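Local atomic coordinates of nuclear fusion protein BIK1 (Saccharomyces cerevisiae, PDB entry 6FC6), a protein that binds microtubules and is required for nuclear fusion, chromosome disjunction and nuclear segregation during mitosis, here represented by its CAP-Gly domain. Residues A[8-13]-A[22-27]; A[28-33]-A[51-56]; A[39-44]-A[59-64]. All blocks are in the same frame, centred on the assembly; numbering follows the deposited sequence.

In the fold
All three contacts belong to the CAP-Gly domain. Interactions 1 and 3, both partly buried, share one antiparallel sheet: strand 20-28 carries the first, its neighbour 37-41 the third, and the two meet through backbone bonds between K25, Y26 and G39. Interaction 2 joins two loops at the surface, about 17 Å from interaction 1 between centres, on the opposite side of the chain's centre; G51 O reaches F59 N to connect it with interaction 3. Chemistry follows place. Interaction 1 combines backbone pairing with aliphatic packing and an amide stacked on a ring, interaction 3 centres on a buried carboxylate, and interaction 2 relies on packing around an aromatic ring that also meets the bound Bim1 peptide, with one long salt bridge.

Interaction 1 of 3, residues A[8-13]-A[22-27]; sequences RKIGCF and GQLKYV
I10 and L24 pack together where a type II turn of the CAP-Gly domain, K9 to C12, leans on strand 20-28 of its SH3-like sheet. L24 is the bump on the strand, filling the hollow under the turn. Its CG, anti to the backbone N (chi1 178°), lies 4.1 Å from I10 CG1, the two side chains crossing at about a right angle, and L24 CD2 comes 3.8 Å from K9 O. I10 reaches with CD1 to the backbone just past the classic beta bulge that K25 and Y26 form against G39, coming 4.0 Å from V27 N. C12 SG packs on L24 CB. Two backbone bonds seat the turn: G11 N gives to L24 O (2.8 Å), and L24 N to C12 O (2.9 Å). F13 and Q23 form an antiparallel non-hydrogen-bonded pair with both side chains on the same face of the sheet. Q23 CG makes a CH-pi contact over a face of the F13 ring, displaced toward the rim, and the amide stacks 12° from parallel to the ring, which R21 also meets in a cation-pi contact. Q23 NE2, ending an extended chain, donates a hydrogen bond to G11 O (3.0 Å, 171° at the hydrogen), with that oxygen in the amide plane.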
# COMPACT_ATOMS: atom_id res chain seq x y z
N ARG A 8 8.93 2.00 -8.74
CA ARG A 8 8.63 2.51 -10.08
C ARG A 8 7.19 2.39 -10.46
O ARG A 8 6.80 2.96 -11.45
CB ARG A 8 9.48 1.78 -11.15
CG ARG A 8 10.96 2.17 -11.10
CD ARG A 8 11.71 1.67 -12.34
NE ARG A 8 12.04 0.23 -12.27
CZ ARG A 8 13.14 -0.28 -11.69
NH1 ARG A 8 13.35 -1.58 -11.70
NH2 ARG A 8 14.06 0.49 -11.11
N LYS A 9 6.41 1.61 -9.74
CA LYS A 9 5.02 1.41 -10.07
C LYS A 9 4.06 2.20 -9.20
O LYS A 9 2.84 1.99 -9.30
CB LYS A 9 4.69 -0.09 -9.95
CG LYS A 9 5.48 -0.99 -10.89
CD LYS A 9 5.00 -0.83 -12.31
CE LYS A 9 5.69 -1.83 -13.22
NZ LYS A 9 5.17 -3.21 -13.06
N ILE A 10 4.59 3.09 -8.35
CA ILE A 10 3.75 3.95 -7.54
C ILE A 10 2.82 4.76 -8.42
O ILE A 10 3.25 5.42 -9.36
CB ILE A 10 4.57 4.77 -6.52
CG1 ILE A 10 4.87 3.87 -5.32
CG2 ILE A 10 3.82 6.02 -6.10
CD1 ILE A 10 5.93 4.33 -4.44
N GLY A 11 1.54 4.76 -8.09
CA GLY A 11 0.51 5.42 -8.93
C GLY A 11 -0.28 4.43 -9.78
O GLY A 11 -1.38 4.73 -10.19
N CYS A 12 0.22 3.22 -9.97
CA CYS A 12 -0.55 2.17 -10.60
C CYS A 12 -1.64 1.57 -9.74
O CYS A 12 -1.64 1.72 -8.55
CB CYS A 12 0.34 1.01 -11.10
SG CYS A 12 0.81 -0.22 -9.81
N PHE A 13 -2.52 0.82 -10.41
CA PHE A 13 -3.60 0.12 -9.77
C PHE A 13 -3.38 -1.35 -9.79
O PHE A 13 -2.93 -1.89 -10.76
CB PHE A 13 -4.93 0.48 -10.46
CG PHE A 13 -5.33 1.92 -10.24
CD1 PHE A 13 -4.81 2.91 -11.02
CD2 PHE A 13 -6.19 2.27 -9.19
CE1 PHE A 13 -5.17 4.23 -10.79
CE2 PHE A 13 -6.56 3.57 -8.98
CZ PHE A 13 -6.01 4.56 -9.74
N GLY A 22 -6.92 -1.28 -5.79
CA GLY A 22 -6.25 -0.27 -4.99
C GLY A 22 -5.13 0.43 -5.75
O GLY A 22 -4.48 -0.19 -6.59
N GLN A 23 -4.92 1.71 -5.46
CA GLN A 23 -3.82 2.43 -6.06
C GLN A 23 -2.57 2.32 -5.14
O GLN A 23 -2.63 2.62 -3.96
CB GLN A 23 -4.18 3.89 -6.27
CG GLN A 23 -3.16 4.60 -7.16
CD GLN A 23 -3.46 6.06 -7.36
OE1 GLN A 23 -4.11 6.65 -6.57
NE2 GLN A 23 -2.99 6.61 -8.46
N LEU A 24 -1.45 1.90 -5.71
CA LEU A 24 -0.20 1.79 -4.96
C LEU A 24 0.35 3.21 -4.69
O LEU A 24 0.61 3.98 -5.60
CB LEU A 24 0.79 0.96 -5.74
CG LEU A 24 2.17 0.83 -5.04
CD1 LEU A 24 2.00 -0.02 -3.79
CD2 LEU A 24 3.22 0.20 -5.97
N LYS A 25 0.53 3.54 -3.43
CA LYS A 25 1.01 4.87 -3.07
C LYS A 25 2.36 4.94 -2.32
O LYS A 25 2.90 6.03 -2.16
CB LYS A 25 -0.07 5.64 -2.32
CG LYS A 25 -1.33 5.64 -3.17
CD LYS A 25 -2.25 6.77 -2.92
CE LYS A 25 -1.97 7.87 -3.89
NZ LYS A 25 -2.77 9.01 -3.44
N TYR A 26 2.81 3.82 -1.79
CA TYR A 26 4.01 3.81 -0.97
C TYR A 26 4.57 2.43 -0.98
O TYR A 26 3.78 1.44 -0.96
CB TYR A 26 3.69 4.17 0.50
CG TYR A 26 4.86 4.03 1.42
CD1 TYR A 26 5.92 4.97 1.43
CD2 TYR A 26 4.94 2.98 2.26
CE1 TYR A 26 6.99 4.80 2.28
CE2 TYR A 26 6.03 2.83 3.11
CZ TYR A 26 7.03 3.75 3.11
OH TYR A 26 8.09 3.55 4.02
N VAL A 27 5.91 2.33 -1.02
CA VAL A 27 6.54 1.06 -0.83
C VAL A 27 7.71 1.23 0.12
O VAL A 27 8.58 2.02 -0.13
CB VAL A 27 7.01 0.47 -2.20
CG1 VAL A 27 7.79 -0.81 -1.91
CG2 VAL A 27 5.83 0.14 -3.09

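Interaction 2 of 3, residues A[28-33]-A[51-56]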
# COMPACT_ATOMS: atom_id res chain seq x y z
N GLY A 28 7.75 0.49 1.20
CA GLY A 28 8.84 0.62 2.13
C GLY A 28 8.56 0.10 3.48
O GLY A 28 7.55 -0.51 3.71
N PRO A 29 9.49 0.33 4.43
CA PRO A 29 9.27 -0.05 5.79
C PRO A 29 8.24 0.90 6.48
O PRO A 29 8.01 2.01 6.00
CB PRO A 29 10.64 0.17 6.42
CG PRO A 29 11.29 1.23 5.58
CD PRO A 29 10.67 1.21 4.26
N VAL A 30 7.71 0.43 7.58
CA VAL A 30 6.81 1.19 8.43
C VAL A 30 7.37 1.13 9.82
O VAL A 30 7.59 0.03 10.33
CB VAL A 30 5.36 0.67 8.37
CG1 VAL A 30 4.48 1.45 9.33
CG2 VAL A 30 4.85 0.81 6.92
N ASP A 31 7.53 2.30 10.44
CA ASP A 31 8.08 2.38 11.82
C ASP A 31 7.35 1.46 12.76
O ASP A 31 6.13 1.39 12.79
CB ASP A 31 8.18 3.84 12.31
CG ASP A 31 9.12 4.73 11.39
OD1 ASP A 31 9.86 4.21 10.50
OD2 ASP A 31 9.13 5.99 11.53
N THR A 32 8.15 0.66 13.49
CA THR A 32 7.65 -0.34 14.48
C THR A 32 7.07 -1.65 13.96
O THR A 32 6.56 -2.48 14.74
CB THR A 32 6.68 0.25 15.52
OG1 THR A 32 5.30 0.07 15.12
CG2 THR A 32 7.04 1.72 15.83
N LYS A 33 7.14 -1.87 12.65
CA LYS A 33 6.62 -3.09 12.02
C LYS A 33 7.76 -3.77 11.35
O LYS A 33 8.77 -3.15 11.01
CB LYS A 33 5.57 -2.74 10.97
CG LYS A 33 4.44 -1.85 11.49
CD LYS A 33 3.47 -2.68 12.28
CE LYS A 33 2.17 -1.92 12.56
NZ LYS A 33 1.06 -2.71 13.20
N GLY A 51 -3.42 6.95 5.59
CA GLY A 51 -2.13 7.04 5.02
C GLY A 51 -1.02 7.43 5.99
O GLY A 51 0.15 7.53 5.59
N SER A 52 -1.36 7.63 7.26
CA SER A 52 -0.42 7.92 8.28
C SER A 52 -0.36 6.78 9.31
O SER A 52 -1.28 5.99 9.39
CB SER A 52 -0.78 9.25 8.94
OG SER A 52 -1.78 9.01 9.92
N PHE A 53 0.74 6.67 10.04
CA PHE A 53 0.86 5.64 11.09
C PHE A 53 1.77 6.27 12.12
O PHE A 53 2.82 6.81 11.79
CB PHE A 53 1.46 4.32 10.57
CG PHE A 53 1.58 3.26 11.63
CD1 PHE A 53 0.47 2.60 12.08
CD2 PHE A 53 2.81 2.97 12.20
CE1 PHE A 53 0.55 1.69 13.12
CE2 PHE A 53 2.91 2.03 13.21
CZ PHE A 53 1.78 1.42 13.68
N MET A 54 1.35 6.18 13.37
CA MET A 54 2.10 6.79 14.52
C MET A 54 2.43 8.23 14.34
O MET A 54 3.52 8.65 14.64
CB MET A 54 3.40 6.04 14.77
CG MET A 54 3.22 4.83 15.65
SD MET A 54 4.59 4.69 16.78
CE MET A 54 6.02 4.88 15.71
N GLY A 55 1.51 9.00 13.79
CA GLY A 55 1.77 10.39 13.57
C GLY A 55 2.62 10.75 12.37
O GLY A 55 2.74 11.96 12.10
N LYS A 56 3.17 9.78 11.63
CA LYS A 56 3.87 10.10 10.40
C LYS A 56 3.06 9.83 9.14
O LYS A 56 2.43 8.81 9.04
CB LYS A 56 5.09 9.25 10.37
CG LYS A 56 5.99 9.46 9.18
CD LYS A 56 7.14 8.45 9.17
CE LYS A 56 8.28 8.91 8.25
NZ LYS A 56 9.24 7.79 8.03
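F53 fits against V30, D31, T32 and K33 where two loops of the CAP-Gly domain meet at its peptide-binding surface: a type II turn from V30 to K33 and the type I' turn, F53 to K56, of a short beta hairpin. Apolar packing centres on the F53 ring, whose CG stands anti to the backbone N (chi1 -180°), on the side of the other loop. V30 CG1 touches F53 CD2 at 3.7 Å, the two side chains crossing at about a right angle, and K33 CE approaches F53 CZ at 3.5 Å. T32 and M54 meet tip to tip nearby; their CG2 and CE are modelled closer than usual van der Waals contact, a detail best taken as doubtful. Aromatic side chains of the bound Bim1 peptide meet the F53 ring, pack on V30 and make a cation-pi contact with K33. Electrostatics contribute one long salt bridge, D31 OD2 to K56 NZ at 3.9 Å, between two exposed side chains. Polar atoms also line the ring edge: D31 O lies 3.3 Å from F53 CE2, and T32 OG1 lies in the ring plane. That hydroxyl donates to D31 O at 2.8 Å, on a lone pair of the carbonyl oxygen.

Interaction 3 of 3, residues A[39-44]-A[59-64]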
# COMPACT_ATOMS: atom_id res chain seq x y z
N GLY A 39 1.76 0.52 0.67
CA GLY A 39 0.69 1.36 1.11
C GLY A 39 -0.20 1.59 -0.11
O GLY A 39 0.27 2.07 -1.16
N VAL A 40 -1.47 1.24 0.04
CA VAL A 40 -2.43 1.39 -1.03
C VAL A 40 -3.63 2.21 -0.62
O VAL A 40 -4.02 2.22 0.52
CB VAL A 40 -2.92 0.03 -1.58
CG1 VAL A 40 -1.80 -0.90 -1.94
CG2 VAL A 40 -3.80 -0.69 -0.60
N ASP A 41 -4.24 2.88 -1.58
CA ASP A 41 -5.44 3.59 -1.32
C ASP A 41 -6.58 2.76 -2.00
O ASP A 41 -6.59 2.61 -3.23
CB ASP A 41 -5.36 4.95 -1.95
CG ASP A 41 -6.61 5.83 -1.61
OD1 ASP A 41 -7.60 5.28 -1.15
OD2 ASP A 41 -6.57 7.08 -1.80
N LEU A 42 -7.50 2.26 -1.21
CA LEU A 42 -8.60 1.41 -1.77
C LEU A 42 -9.80 2.22 -2.29
O LEU A 42 -10.76 1.65 -2.75
CB LEU A 42 -9.06 0.43 -0.73
CG LEU A 42 -7.97 -0.48 -0.22
CD1 LEU A 42 -8.35 -1.19 1.04
CD2 LEU A 42 -7.58 -1.50 -1.27
N LEU A 43 -9.75 3.54 -2.22
CA LEU A 43 -10.75 4.45 -2.76
C LEU A 43 -12.17 4.23 -2.24
O LEU A 43 -13.14 4.58 -2.90
CB LEU A 43 -10.76 4.34 -4.29
CG LEU A 43 -9.37 4.46 -4.96
CD1 LEU A 43 -9.47 4.25 -6.46
CD2 LEU A 43 -8.79 5.82 -4.66
N ALA A 44 -12.24 3.69 -1.04
CA ALA A 44 -13.39 3.49 -0.24
C ALA A 44 -12.91 3.17 1.17
O ALA A 44 -11.75 2.75 1.38
CB ALA A 44 -14.23 2.33 -0.78
N PHE A 59 1.54 8.29 3.00
CA PHE A 59 0.93 8.66 1.74
C PHE A 59 -0.44 9.32 1.95
O PHE A 59 -0.96 9.36 3.02
CB PHE A 59 0.75 7.44 0.85
CG PHE A 59 -0.09 6.33 1.48
CD1 PHE A 59 0.49 5.37 2.27
CD2 PHE A 59 -1.38 6.17 1.12
CE1 PHE A 59 -0.21 4.33 2.78
CE2 PHE A 59 -2.13 5.12 1.63
CZ PHE A 59 -1.55 4.19 2.47
N GLN A 60 -0.99 9.76 0.86
CA GLN A 60 -2.27 10.44 0.86
C GLN A 60 -3.41 9.46 0.48
O GLN A 60 -3.27 8.67 -0.46
CB GLN A 60 -2.23 11.56 -0.18
CG GLN A 60 -3.46 12.43 -0.14
CD GLN A 60 -3.31 13.63 -1.03
OE1 GLN A 60 -2.50 13.64 -1.96
NE2 GLN A 60 -4.06 14.67 -0.74
N THR A 61 -4.51 9.56 1.20
CA THR A 61 -5.70 8.74 0.85
C THR A 61 -6.86 9.69 0.49
O THR A 61 -6.94 10.82 1.02
CB THR A 61 -6.13 7.81 1.99
OG1 THR A 61 -6.58 8.61 3.07
CG2 THR A 61 -5.02 6.97 2.42
N GLU A 62 -7.74 9.21 -0.34
CA GLU A 62 -8.92 9.94 -0.74
C GLU A 62 -9.91 10.10 0.42
O GLU A 62 -10.51 11.15 0.58
CB GLU A 62 -9.58 9.18 -1.90
CG GLU A 62 -10.48 10.04 -2.80
CD GLU A 62 -9.69 11.24 -3.40
OE1 GLU A 62 -8.49 11.07 -3.70
OE2 GLU A 62 -10.22 12.37 -3.46
N TYR A 63 -10.05 9.07 1.23
CA TYR A 63 -10.97 9.02 2.35
C TYR A 63 -10.31 8.61 3.67
O TYR A 63 -9.20 8.10 3.65
CB TYR A 63 -12.16 8.06 2.05
CG TYR A 63 -12.83 8.39 0.72
CD1 TYR A 63 -13.58 9.57 0.57
CD2 TYR A 63 -12.64 7.57 -0.38
CE1 TYR A 63 -14.21 9.88 -0.61
CE2 TYR A 63 -13.24 7.86 -1.62
CZ TYR A 63 -13.99 9.02 -1.73
OH TYR A 63 -14.54 9.33 -2.90
N PRO A 64 -10.96 8.90 4.79
CA PRO A 64 -10.28 8.73 6.10
C PRO A 64 -9.86 7.34 6.44
O PRO A 64 -8.91 7.19 7.18
CB PRO A 64 -11.30 9.24 7.14
CG PRO A 64 -12.19 10.20 6.35
CD PRO A 64 -12.30 9.52 4.97
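D41 and E62 form the polar centre of this contact, in which the end of strand 37-41 of the CAP-Gly domain and the loop 59-64 run side by side in nearly the same direction. In the first shell, D41 OD2 accepts from E62 N at 2.8 Å on its syn side, the donor standing 25° out of the carboxylate plane. T61 CA lies 3.2 Å from the same oxygen. D41 CG is anti to the backbone N (chi1 -176°), on the side facing the loop. The second oxygen closes an Asx turn, D41 OD1 taking a bond from L43 N (3.0 Å) from above the carboxylate plane. An alanine in place of D41 would probably leave E62 N, L43 N and S66 OG without their carboxylate partner, and the 59-64 loop less firmly held to the strand. Aromatic rings lie toward both ends. F59, its CG between the backbone N and the carbonyl carbon, lays a face over G39, which has no side chain and lets F59 CE1 come within 3.5 Å of G39 CA. Y63 meets L43 O at its ring edge, Y63 CE2 being 3.5 Å away, while E62 CG sits over one face of that ring. Outward again, S66 OG ties the two sides together by bonding to both D41 OD1 and Y63 N, and K25, from the adjacent strand, packs on D41 and F59 and bonds Q60 O through NZ. Within the loop, T61 OG1 donates to Y63 O at 2.7 Å.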